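Local coordinates for protein monoacylglycerol lipase (Palaeococcus ferrophilus, PDB 6QE2) that hydrolyses monoacylglycerols, probably through the serine-nucleophile chemistry of the alpha/beta-hydrolase fold, at residues A[1-6]-A[47-52]; A[60-65]-A[170-175]. All coordinates share one frame; numbering follows the deposited sequence.

Overall arrangement
Two contacts of the alpha/beta-hydrolase fold follow each other along the chain. Interaction 1 comes first: it joins the N-terminal residues, which lead into the outermost strand 5-8, to the loop that follows the neighbouring strand 42-46. Interaction 2 lies further on, where the start of helix 63-77 meets the start of helix 171-186; there Ser170, the N-cap, and Gly171 touch a bound lauryl dimethylamine-N-oxide. Their centres are about 14 Å apart, yet they touch, Trp48 and Pro49 packing on Thr61, Ser62 and Glu65. Continuous packing therefore runs from the sheet edge to the detergent-binding region.

Interaction 1 of 2, residues A[1-6]-A[47-52]; sequences MELYRA and DWPGHG
The backbones of Tyr4 and Asp47 come within 5.6 Å, CA to CA, and are joined by a hydrogen bond from Asp47 N to Tyr4 O, 3.1 Å long. It continues the antiparallel pairing of strands 5-8 and 42-46 at the sheet edge. Beside it, Tyr4 CD2 is the ring atom that meets the acid, 3.6 Å from Asp47 CG, the ring and carboxylate planes being turned 42° apart. Tyr4 CG stands anti to the backbone N (chi1 160°), beside the carbonyl carbon whose oxygen takes the backbone bond. The carboxylate itself is held by others: OD1 bonds to Ser26 OG and OD2 to the backbone N of Lys53. An alanine in place of Asp47 lacks the carboxylate, and would probably leave the Ser26 hydroxyl and the Lys53 amide without this acceptor and a gap beside the tyrosine ring. Further along, the methyl CD2 of Leu3 is 3.6 Å from Asp47 O and 3.8 Å from Pro49 CG. Met1 adds its sulphur to the same proline, SD reaching Pro49 CB at 3.7 Å, while its CE lies close to that CB too. Pro49 is the second residue of a type II turn running from Trp48 to His51. One backbone bond thus carries the pairing on from Ala6 and Ala45, apolar contacts cover the proline, and the buried acid spends its oxygens on the following loop and on Ser26.

Interaction 2 of 2, residues A[60-65]-A[170-175]; sequences HTSVEE and SGKLGM
Ser170 OG gathers several partners at the start of helix 171-186. It is 2.8 Å from His60 ND1 in a nearly straight hydrogen bond (171°) whose donor could be either group, and it accepts from Leu173 N at 3.1 Å as the N-cap of the helix. A weak bond to the carbonyl of Gly59 adds to the grip. The hydroxyl meets the imidazole at its edge, in the ring plane; chi1 of 74° sets OG between the backbone N and the carbonyl carbon, where it can accept from Leu173 N. The Lys172 side chain crosses that of His60 at about a right angle, its CB at the ring edge, 3.9 Å from His60 CE1. Its extended chain then brings CE close to Ser62 CB, and NZ makes a weak bond to a water that also lies near Ser62 OG, at a doubtfully short distance. Ser62 OG in turn caps helix 63-77, accepting from Glu65 N at 3.0 Å. Thr61 OG1 gives its hydrogen to Glu65 OE1 from above the carboxylate plane, a bond of 2.7 Å that ties the residue before the N-cap to the first turn of the helix. The apolar part belongs to Leu173, which lies alongside Thr61 and points the same way, with CD2 3.9 Å from Thr61 CG2. Leu173 CD1 packs near Ser62 CA. Two serine-capped helix starts are thus brought together, one cap bonded directly to a histidine and the other perhaps linked, weakly, through water to a lysine, whose charge is probably tempered by Glu65, nearby but not in contact.

Interaction 1 of 2, residues A[1-6]-A[47-52]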
loop_
_atom_site.group_PDB
_atom_site.type_symbol
_atom_site.label_atom_id
_atom_site.label_comp_id
_atom_site.label_asym_id
_atom_site.label_seq_id
_atom_site.Cartn_x
_atom_site.Cartn_y
_atom_site.Cartn_z
ATOM N N MET A 1 10.453 -17.878 -1.217
ATOM C CA MET A 1 11.455 -17.508 -0.230
ATOM C C MET A 1 10.851 -17.447 1.160
ATOM O O MET A 1 9.640 -17.422 1.316
ATOM C CB MET A 1 12.098 -16.158 -0.574
ATOM C CG MET A 1 11.138 -14.982 -0.583
ATOM S SD MET A 1 11.947 -13.380 -0.705
ATOM C CE MET A 1 12.701 -13.485 -2.318
ATOM N N GLU A 2 11.713 -17.429 2.169
ATOM C CA GLU A 2 11.271 -17.346 3.548
ATOM C C GLU A 2 11.137 -15.884 3.913
ATOM O O GLU A 2 12.116 -15.222 4.202
ATOM C CB GLU A 2 12.245 -18.062 4.477
ATOM C CG GLU A 2 12.175 -19.571 4.331
ATOM C CD GLU A 2 13.089 -20.330 5.273
ATOM O OE1 GLU A 2 13.574 -19.743 6.254
ATOM O OE2 GLU A 2 13.310 -21.530 5.031
ATOM N N LEU A 3 9.915 -15.386 3.894
ATOM C CA LEU A 3 9.665 -13.995 4.196
ATOM C C LEU A 3 9.639 -13.694 5.668
ATOM O O LEU A 3 9.565 -14.582 6.497
ATOM C CB LEU A 3 8.311 -13.584 3.650
ATOM C CG LEU A 3 8.027 -13.681 2.170
ATOM C CD1 LEU A 3 6.543 -13.439 1.990
ATOM C CD2 LEU A 3 8.825 -12.619 1.452
ATOM N N TYR A 4 9.690 -12.409 5.979
ATOM C CA TYR A 4 9.579 -11.980 7.351
ATOM C C TYR A 4 8.089 -11.787 7.553
ATOM O O TYR A 4 7.473 -10.952 6.897
ATOM C CB TYR A 4 10.309 -10.665 7.599
ATOM C CG TYR A 4 9.810 -9.970 8.841
ATOM C CD1 TYR A 4 10.269 -10.336 10.097
ATOM C CD2 TYR A 4 8.857 -8.971 8.759
ATOM C CE1 TYR A 4 9.803 -9.713 11.235
ATOM C CE2 TYR A 4 8.385 -8.340 9.892
ATOM C CZ TYR A 4 8.861 -8.716 11.127
ATOM O OH TYR A 4 8.391 -8.089 12.257
ATOM N N ARG A 5 7.508 -12.587 8.435
ATOM C CA ARG A 5 6.088 -12.512 8.728
ATOM C C ARG A 5 5.914 -12.390 10.230
ATOM O O ARG A 5 6.624 -13.039 10.992
ATOM C CB ARG A 5 5.375 -13.776 8.249
ATOM C CG ARG A 5 5.535 -14.095 6.772
ATOM C CD ARG A 5 5.202 -15.556 6.521
ATOM N NE ARG A 5 5.197 -15.903 5.105
ATOM C CZ ARG A 5 4.097 -16.037 4.375
ATOM N NH1 ARG A 5 2.908 -15.847 4.928
ATOM N NH2 ARG A 5 4.182 -16.359 3.095
ATOM N N ALA A 6 4.975 -11.560 10.661
ATOM C CA ALA A 6 4.748 -11.407 12.080
ATOM C C ALA A 6 3.290 -11.158 12.401
ATOM O O ALA A 6 2.622 -10.411 11.708
ATOM C CB ALA A 6 5.589 -10.270 12.619
ATOM N N ASP A 47 7.091 -8.384 5.289
ATOM C CA ASP A 47 7.917 -7.549 4.431
ATOM C C ASP A 47 7.968 -8.184 3.050
ATOM O O ASP A 47 8.194 -9.392 2.925
ATOM C CB ASP A 47 9.320 -7.373 5.018
ATOM C CG ASP A 47 9.335 -6.446 6.229
ATOM O OD1 ASP A 47 8.274 -5.871 6.553
ATOM O OD2 ASP A 47 10.403 -6.281 6.856
ATOM N N TRP A 48 7.693 -7.380 2.020
ATOM C CA TRP A 48 7.744 -7.857 0.646
ATOM C C TRP A 48 9.094 -8.488 0.333
ATOM O O TRP A 48 10.107 -8.120 0.941
ATOM C CB TRP A 48 7.545 -6.713 -0.343
ATOM C CG TRP A 48 6.184 -6.102 -0.477
ATOM C CD1 TRP A 48 5.393 -5.596 0.518
ATOM C CD2 TRP A 48 5.503 -5.829 -1.707
ATOM N NE1 TRP A 48 4.246 -5.059 -0.018
ATOM C CE2 TRP A 48 4.291 -5.186 -1.384
ATOM C CE3 TRP A 48 5.797 -6.075 -3.054
ATOM C CZ2 TRP A 48 3.370 -4.790 -2.356
ATOM C CZ3 TRP A 48 4.885 -5.676 -4.019
ATOM C CH2 TRP A 48 3.682 -5.045 -3.665
ATOM N N PRO A 49 9.151 -9.400 -0.633
ATOM C CA PRO A 49 10.449 -9.829 -1.163
ATOM C C PRO A 49 11.270 -8.615 -1.571
ATOM O O PRO A 49 10.738 -7.638 -2.107
ATOM C CB PRO A 49 10.068 -10.688 -2.373
ATOM C CG PRO A 49 8.669 -11.155 -2.092
ATOM C CD PRO A 49 8.018 -10.050 -1.311
ATOM N N GLY A 50 12.568 -8.660 -1.278
ATOM C CA GLY A 50 13.421 -7.536 -1.624
ATOM C C GLY A 50 13.195 -6.301 -0.789
ATOM O O GLY A 50 13.572 -5.201 -1.205
ATOM N N HIS A 51 12.575 -6.448 0.380
ATOM C CA HIS A 51 12.248 -5.325 1.243
ATOM C C HIS A 51 12.451 -5.724 2.694
ATOM O O HIS A 51 12.291 -6.893 3.053
ATOM C CB HIS A 51 10.796 -4.867 1.065
ATOM C CG HIS A 51 10.546 -4.134 -0.214
ATOM N ND1 HIS A 51 10.399 -4.774 -1.425
ATOM C CD2 HIS A 51 10.414 -2.812 -0.467
ATOM C CE1 HIS A 51 10.192 -3.878 -2.371
ATOM N NE2 HIS A 51 10.193 -2.679 -1.816
ATOM N N GLY A 52 12.799 -4.735 3.513
ATOM C CA GLY A 52 12.826 -4.915 4.959
ATOM C C GLY A 52 13.656 -6.101 5.395
ATOM O O GLY A 52 14.794 -6.297 4.948
#

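Interaction 2 of 2, residues A[60-65]-A[170-175]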
loop_
_atom_site.group_PDB
_atom_site.type_symbol
_atom_site.label_atom_id
_atom_site.label_comp_id
_atom_site.label_asym_id
_atom_site.label_seq_id
_atom_site.Cartn_x
_atom_site.Cartn_y
_atom_site.Cartn_z
ATOM N N HIS A 60 13.315 -6.026 -5.936
ATOM C CA HIS A 60 12.975 -6.969 -6.978
ATOM C C HIS A 60 11.843 -7.876 -6.561
ATOM O O HIS A 60 12.052 -8.849 -5.856
ATOM C CB HIS A 60 14.182 -7.816 -7.351
ATOM C CG HIS A 60 13.944 -8.704 -8.524
ATOM N ND1 HIS A 60 13.255 -8.287 -9.637
ATOM C CD2 HIS A 60 14.300 -9.984 -8.760
ATOM C CE1 HIS A 60 13.198 -9.272 -10.512
ATOM N NE2 HIS A 60 13.827 -10.313 -10.004
ATOM N N THR A 61 10.652 -7.534 -7.027
ATOM C CA THR A 61 9.424 -8.260 -6.756
ATOM C C THR A 61 8.322 -7.773 -7.702
ATOM O O THR A 61 8.594 -7.153 -8.717
ATOM C CB THR A 61 8.985 -8.100 -5.283
ATOM O OG1 THR A 61 7.806 -8.870 -5.037
ATOM C CG2 THR A 61 8.741 -6.654 -4.955
ATOM N N SER A 62 7.074 -8.059 -7.374
ATOM C CA SER A 62 5.970 -7.628 -8.221
ATOM C C SER A 62 4.678 -7.555 -7.442
ATOM O O SER A 62 4.569 -8.116 -6.375
ATOM C CB SER A 62 5.791 -8.564 -9.412
ATOM O OG SER A 62 5.325 -9.829 -9.015
ATOM N N VAL A 63 3.690 -6.873 -8.002
ATOM C CA VAL A 63 2.394 -6.769 -7.360
ATOM C C VAL A 63 1.739 -8.146 -7.321
ATOM O O VAL A 63 1.107 -8.512 -6.354
ATOM C CB VAL A 63 1.470 -5.794 -8.098
ATOM C CG1 VAL A 63 0.063 -5.902 -7.552
ATOM C CG2 VAL A 63 1.996 -4.375 -7.982
ATOM N N GLU A 64 1.900 -8.900 -8.398
ATOM C CA GLU A 64 1.391 -10.252 -8.494
ATOM C C GLU A 64 2.013 -11.152 -7.421
ATOM O O GLU A 64 1.345 -11.980 -6.847
ATOM C CB GLU A 64 1.656 -10.798 -9.891
ATOM C CG GLU A 64 0.862 -10.091 -10.974
ATOM C CD GLU A 64 1.499 -8.811 -11.475
ATOM O OE1 GLU A 64 2.586 -8.450 -11.031
ATOM O OE2 GLU A 64 0.900 -8.160 -12.332
ATOM N N GLU A 65 3.301 -10.981 -7.153
ATOM C CA GLU A 65 3.950 -11.765 -6.123
ATOM C C GLU A 65 3.340 -11.439 -4.757
ATOM O O GLU A 65 3.036 -12.328 -3.987
ATOM C CB GLU A 65 5.450 -11.516 -6.121
ATOM C CG GLU A 65 6.201 -12.345 -5.106
ATOM C CD GLU A 65 7.688 -12.403 -5.379
ATOM O OE1 GLU A 65 8.239 -11.427 -5.907
ATOM O OE2 GLU A 65 8.300 -13.436 -5.048
ATOM N N SER A 170 13.229 -2.866 -9.376
ATOM C CA SER A 170 13.689 -3.650 -10.507
ATOM C C SER A 170 12.833 -3.361 -11.734
ATOM O O SER A 170 11.762 -2.752 -11.654
ATOM C CB SER A 170 13.667 -5.142 -10.178
ATOM O OG SER A 170 12.343 -5.640 -10.163
ATOM N N GLY A 171 13.336 -3.779 -12.896
ATOM C CA GLY A 171 12.547 -3.635 -14.108
ATOM C C GLY A 171 11.222 -4.364 -14.008
ATOM O O GLY A 171 10.185 -3.851 -14.438
ATOM N N LYS A 172 11.236 -5.559 -13.408
ATOM C CA LYS A 172 10.009 -6.326 -13.219
ATOM C C LYS A 172 9.020 -5.565 -12.345
ATOM O O LYS A 172 7.829 -5.470 -12.669
ATOM C CB LYS A 172 10.336 -7.688 -12.601
ATOM C CG LYS A 172 9.122 -8.574 -12.381
ATOM C CD LYS A 172 9.487 -9.844 -11.622
ATOM C CE LYS A 172 8.360 -10.860 -11.699
ATOM N NZ LYS A 172 8.586 -12.028 -10.802
ATOM N N LEU A 173 9.497 -4.998 -11.239
ATOM C CA LEU A 173 8.587 -4.294 -10.341
ATOM C C LEU A 173 8.044 -3.029 -10.990
ATOM O O LEU A 173 6.853 -2.726 -10.865
ATOM C CB LEU A 173 9.287 -3.968 -9.021
ATOM C CG LEU A 173 8.402 -3.277 -7.981
ATOM C CD1 LEU A 173 7.068 -4.007 -7.823
ATOM C CD2 LEU A 173 9.131 -3.212 -6.656
ATOM N N GLY A 174 8.894 -2.286 -11.701
ATOM C CA GLY A 174 8.415 -1.090 -12.377
ATOM C C GLY A 174 7.333 -1.397 -13.394
ATOM O O GLY A 174 6.304 -0.719 -13.453
ATOM N N MET A 175 7.552 -2.433 -14.209
ATOM C CA MET A 175 6.530 -2.856 -15.159
ATOM C C MET A 175 5.244 -3.254 -14.447
ATOM O O MET A 175 4.145 -2.892 -14.884
ATOM C CB MET A 175 7.054 -4.021 -16.001
ATOM C CG MET A 175 6.090 -4.495 -17.080
ATOM S SD MET A 175 6.804 -5.790 -18.125
ATOM C CE MET A 175 6.931 -7.142 -16.968
HETATM O O HOH W 1 5.299 -11.846 -10.543
#